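PDB 1EER: erythropoietin from Homo sapiens, which acts as a hormone that binds and dimerises its receptor, activating JAK2 and so driving red blood cell proliferation and differentiation. Local coordinates for residues C33-T44 / I133-V144. The protein carries 5 engineered substitutions. Sequence-based numbering, arbitrary orientation.
Sequences CSLNEKITVPDT and ITADTFRKLFRV. Engineered in segment 33-44: Lys38 (natural residue Asn).
Leu35 holds CG opposite its carbonyl carbon (chi1 -75°) and Phe138 does the same (chi1 -87°), and the leucine tip comes to lie over the phenylalanine ring. CD2 of Leu35 sits 3.4 Å from the centroid of the Phe138 ring, a CH-pi contact over one face. The other methyl, CD1, rests 3.5 Å from Thr137 O. At the ring edge lies Cys33 O, which also accepts from Phe138 N at 2.9 Å. Cys33 is itself tied to Cys29 by a disulfide. Asp136 O takes Leu35 N from above its carbonyl plane, at 2.9 Å, and a second hydrogen bond from a water that also meets Ser34 OG. In this four-helix-bundle cytokine the two long crossover connections pair here as a short antiparallel sheet; strand 133-137 turns a corner at Asp136 and then enters helix 138-161. Ile39 and Ala135 form a hydrogen-bonded pair: Ile39 N to Ala135 O is 2.8 Å, and Ala135 N returns the bond to Ile39 O. On the face of Ile39 and Ala135, Val41 bridges strand and helix. Its CG2 meets Ile133 CG2 at 3.6 Å, the two side chains crossing at about a right angle, while CG1 reaches Leu141 CD1. Farther along, Val144 CG1 lies 3.6 Å from Thr44 CG2. It also packs against Pro42 CD. Thr137 caps the helix with a weak bond from Lys140 N to its OG1. Ile39 and Pro42 also pack on helix 56-82, and Glu37 forms a salt bridge there with Arg76.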
# COMPACT_ATOMS: atom_id res chain seq x y z
N CYS A 33 -1.66 25.44 -4.53
CA CYS A 33 -0.60 24.56 -4.03
C CYS A 33 0.86 24.96 -4.27
O CYS A 33 1.73 24.10 -4.20
CB CYS A 33 -0.77 23.16 -4.60
SG CYS A 33 -2.21 22.21 -4.01
N SER A 34 1.14 26.23 -4.55
CA SER A 34 2.53 26.62 -4.77
C SER A 34 3.33 26.55 -3.48
O SER A 34 2.80 26.82 -2.41
CB SER A 34 2.62 28.04 -5.31
OG SER A 34 3.97 28.44 -5.43
N LEU A 35 4.59 26.16 -3.60
CA LEU A 35 5.50 26.08 -2.46
C LEU A 35 6.17 27.45 -2.35
O LEU A 35 6.87 27.75 -1.38
CB LEU A 35 6.56 24.99 -2.69
CG LEU A 35 6.15 23.52 -2.57
CD1 LEU A 35 7.27 22.64 -3.10
CD2 LEU A 35 5.86 23.17 -1.11
N ASN A 36 5.95 28.27 -3.37
CA ASN A 36 6.51 29.61 -3.43
C ASN A 36 8.03 29.62 -3.33
O ASN A 36 8.61 30.47 -2.65
CB ASN A 36 5.90 30.47 -2.32
CG ASN A 36 4.48 30.90 -2.64
OD1 ASN A 36 3.55 30.58 -1.91
ND2 ASN A 36 4.32 31.63 -3.74
N GLU A 37 8.65 28.68 -4.02
CA GLU A 37 10.10 28.53 -4.05
C GLU A 37 10.43 27.13 -4.59
O GLU A 37 9.57 26.25 -4.60
CB GLU A 37 10.69 28.72 -2.64
CG GLU A 37 11.14 27.44 -1.95
CD GLU A 37 11.39 27.64 -0.46
OE1 GLU A 37 10.89 28.63 0.10
OE2 GLU A 37 12.10 26.79 0.14
N LYS A 38 11.66 26.95 -5.04
CA LYS A 38 12.08 25.65 -5.56
C LYS A 38 12.70 24.76 -4.48
O LYS A 38 13.80 25.02 -3.98
CB LYS A 38 13.09 25.85 -6.70
CG LYS A 38 12.75 26.97 -7.67
CD LYS A 38 13.68 28.18 -7.51
CE LYS A 38 14.23 28.35 -6.08
NZ LYS A 38 13.47 29.33 -5.23
N ILE A 39 11.98 23.70 -4.11
CA ILE A 39 12.47 22.76 -3.10
C ILE A 39 13.17 21.62 -3.82
O ILE A 39 12.57 20.93 -4.66
CB ILE A 39 11.30 22.19 -2.26
CG1 ILE A 39 10.54 23.34 -1.60
CG2 ILE A 39 11.84 21.22 -1.20
CD1 ILE A 39 9.59 22.91 -0.50
N THR A 40 14.45 21.42 -3.52
CA THR A 40 15.22 20.36 -4.13
C THR A 40 14.64 19.00 -3.73
O THR A 40 14.31 18.77 -2.57
CB THR A 40 16.69 20.43 -3.70
OG1 THR A 40 17.21 21.73 -4.02
CG2 THR A 40 17.51 19.36 -4.41
N VAL A 41 14.53 18.09 -4.69
CA VAL A 41 13.97 16.77 -4.42
C VAL A 41 14.86 15.71 -5.04
O VAL A 41 15.70 16.01 -5.88
CB VAL A 41 12.55 16.66 -4.99
CG1 VAL A 41 11.59 17.50 -4.17
CG2 VAL A 41 12.53 17.11 -6.45
N PRO A 42 14.69 14.44 -4.64
CA PRO A 42 15.57 13.47 -5.28
C PRO A 42 15.06 13.08 -6.67
O PRO A 42 13.97 13.48 -7.08
CB PRO A 42 15.58 12.29 -4.31
CG PRO A 42 14.27 12.41 -3.55
CD PRO A 42 13.77 13.83 -3.67
N ASP A 43 15.86 12.32 -7.40
CA ASP A 43 15.44 11.86 -8.72
C ASP A 43 14.78 10.53 -8.43
O ASP A 43 15.33 9.72 -7.68
CB ASP A 43 16.65 11.64 -9.63
CG ASP A 43 16.24 11.22 -11.04
OD1 ASP A 43 15.08 10.81 -11.24
OD2 ASP A 43 17.09 11.29 -11.94
N THR A 44 13.60 10.30 -8.99
CA THR A 44 12.91 9.04 -8.73
C THR A 44 12.91 8.04 -9.89
O THR A 44 12.45 6.91 -9.74
CB THR A 44 11.45 9.27 -8.29
OG1 THR A 44 10.67 9.68 -9.42
CG2 THR A 44 11.39 10.35 -7.22
N ILE A 133 17.09 18.25 -9.19
CA ILE A 133 15.69 18.32 -9.57
C ILE A 133 15.00 19.09 -8.46
O ILE A 133 15.39 19.00 -7.30
CB ILE A 133 15.07 16.90 -9.66
CG1 ILE A 133 15.76 16.10 -10.77
CG2 ILE A 133 13.58 16.98 -9.92
CD1 ILE A 133 15.30 14.68 -10.85
N THR A 134 13.97 19.84 -8.81
CA THR A 134 13.24 20.60 -7.81
C THR A 134 11.76 20.62 -8.11
O THR A 134 11.32 20.19 -9.17
CB THR A 134 13.72 22.07 -7.73
OG1 THR A 134 13.36 22.75 -8.94
CG2 THR A 134 15.23 22.15 -7.53
N ALA A 135 10.99 21.12 -7.14
CA ALA A 135 9.55 21.23 -7.28
C ALA A 135 9.13 22.57 -6.66
O ALA A 135 9.79 23.05 -5.74
CB ALA A 135 8.85 20.07 -6.55
N ASP A 136 8.07 23.17 -7.19
CA ASP A 136 7.58 24.43 -6.66
C ASP A 136 6.08 24.33 -6.36
O ASP A 136 5.41 25.34 -6.21
CB ASP A 136 7.87 25.59 -7.63
CG ASP A 136 7.35 25.34 -9.04
OD1 ASP A 136 6.13 25.18 -9.21
OD2 ASP A 136 8.18 25.31 -9.97
N THR A 137 5.57 23.11 -6.30
CA THR A 137 4.17 22.85 -5.98
C THR A 137 4.14 21.62 -5.08
O THR A 137 5.07 20.81 -5.09
CB THR A 137 3.30 22.56 -7.24
OG1 THR A 137 3.91 21.53 -8.03
CG2 THR A 137 3.13 23.80 -8.08
N PHE A 138 3.07 21.48 -4.31
CA PHE A 138 2.94 20.34 -3.42
C PHE A 138 2.62 19.12 -4.26
O PHE A 138 2.89 17.98 -3.86
CB PHE A 138 1.84 20.59 -2.40
CG PHE A 138 2.32 21.31 -1.18
CD1 PHE A 138 2.93 20.61 -0.14
CD2 PHE A 138 2.21 22.69 -1.08
CE1 PHE A 138 3.43 21.28 0.97
CE2 PHE A 138 2.71 23.37 0.02
CZ PHE A 138 3.33 22.66 1.05
N ARG A 139 2.05 19.37 -5.43
CA ARG A 139 1.69 18.32 -6.37
C ARG A 139 2.92 17.55 -6.82
O ARG A 139 2.94 16.33 -6.76
CB ARG A 139 0.98 18.91 -7.60
CG ARG A 139 0.45 17.86 -8.57
CD ARG A 139 -0.00 18.46 -9.88
NE ARG A 139 0.56 19.79 -10.08
CZ ARG A 139 -0.16 20.86 -10.38
NH1 ARG A 139 -1.48 20.77 -10.52
NH2 ARG A 139 0.44 22.04 -10.54
N LYS A 140 3.96 18.27 -7.25
CA LYS A 140 5.17 17.59 -7.68
C LYS A 140 5.87 16.96 -6.49
O LYS A 140 6.43 15.88 -6.61
CB LYS A 140 6.13 18.55 -8.39
CG LYS A 140 7.27 17.79 -9.07
CD LYS A 140 8.14 18.66 -9.97
CE LYS A 140 9.51 18.02 -10.12
NZ LYS A 140 10.29 18.55 -11.27
N LEU A 141 5.82 17.63 -5.35
CA LEU A 141 6.44 17.11 -4.13
C LEU A 141 5.84 15.75 -3.78
O LEU A 141 6.55 14.79 -3.54
CB LEU A 141 6.23 18.10 -2.96
CG LEU A 141 6.84 17.83 -1.58
CD1 LEU A 141 8.29 17.38 -1.71
CD2 LEU A 141 6.76 19.09 -0.74
N PHE A 142 4.52 15.68 -3.76
CA PHE A 142 3.86 14.44 -3.42
C PHE A 142 3.97 13.36 -4.50
O PHE A 142 4.03 12.18 -4.18
CB PHE A 142 2.40 14.72 -3.09
CG PHE A 142 2.20 15.21 -1.69
CD1 PHE A 142 2.62 14.44 -0.61
CD2 PHE A 142 1.62 16.44 -1.44
CE1 PHE A 142 2.48 14.91 0.71
CE2 PHE A 142 1.47 16.92 -0.13
CZ PHE A 142 1.90 16.15 0.95
N ARG A 143 4.01 13.77 -5.77
CA ARG A 143 4.15 12.80 -6.85
C ARG A 143 5.53 12.16 -6.73
O ARG A 143 5.70 10.96 -6.93
CB ARG A 143 4.00 13.49 -8.21
CG ARG A 143 4.30 12.58 -9.40
CD ARG A 143 4.03 13.29 -10.73
NE ARG A 143 4.96 14.39 -11.00
CZ ARG A 143 4.59 15.66 -11.11
NH1 ARG A 143 3.32 15.99 -10.97
NH2 ARG A 143 5.50 16.60 -11.37
N VAL A 144 6.52 12.98 -6.38
CA VAL A 144 7.89 12.49 -6.21
C VAL A 144 7.95 11.56 -4.98
O VAL A 144 8.64 10.53 -4.99
CB VAL A 144 8.88 13.70 -6.00
CG1 VAL A 144 10.18 13.23 -5.36
CG2 VAL A 144 9.16 14.39 -7.33
O HOH W 1 4.18 27.00 -7.98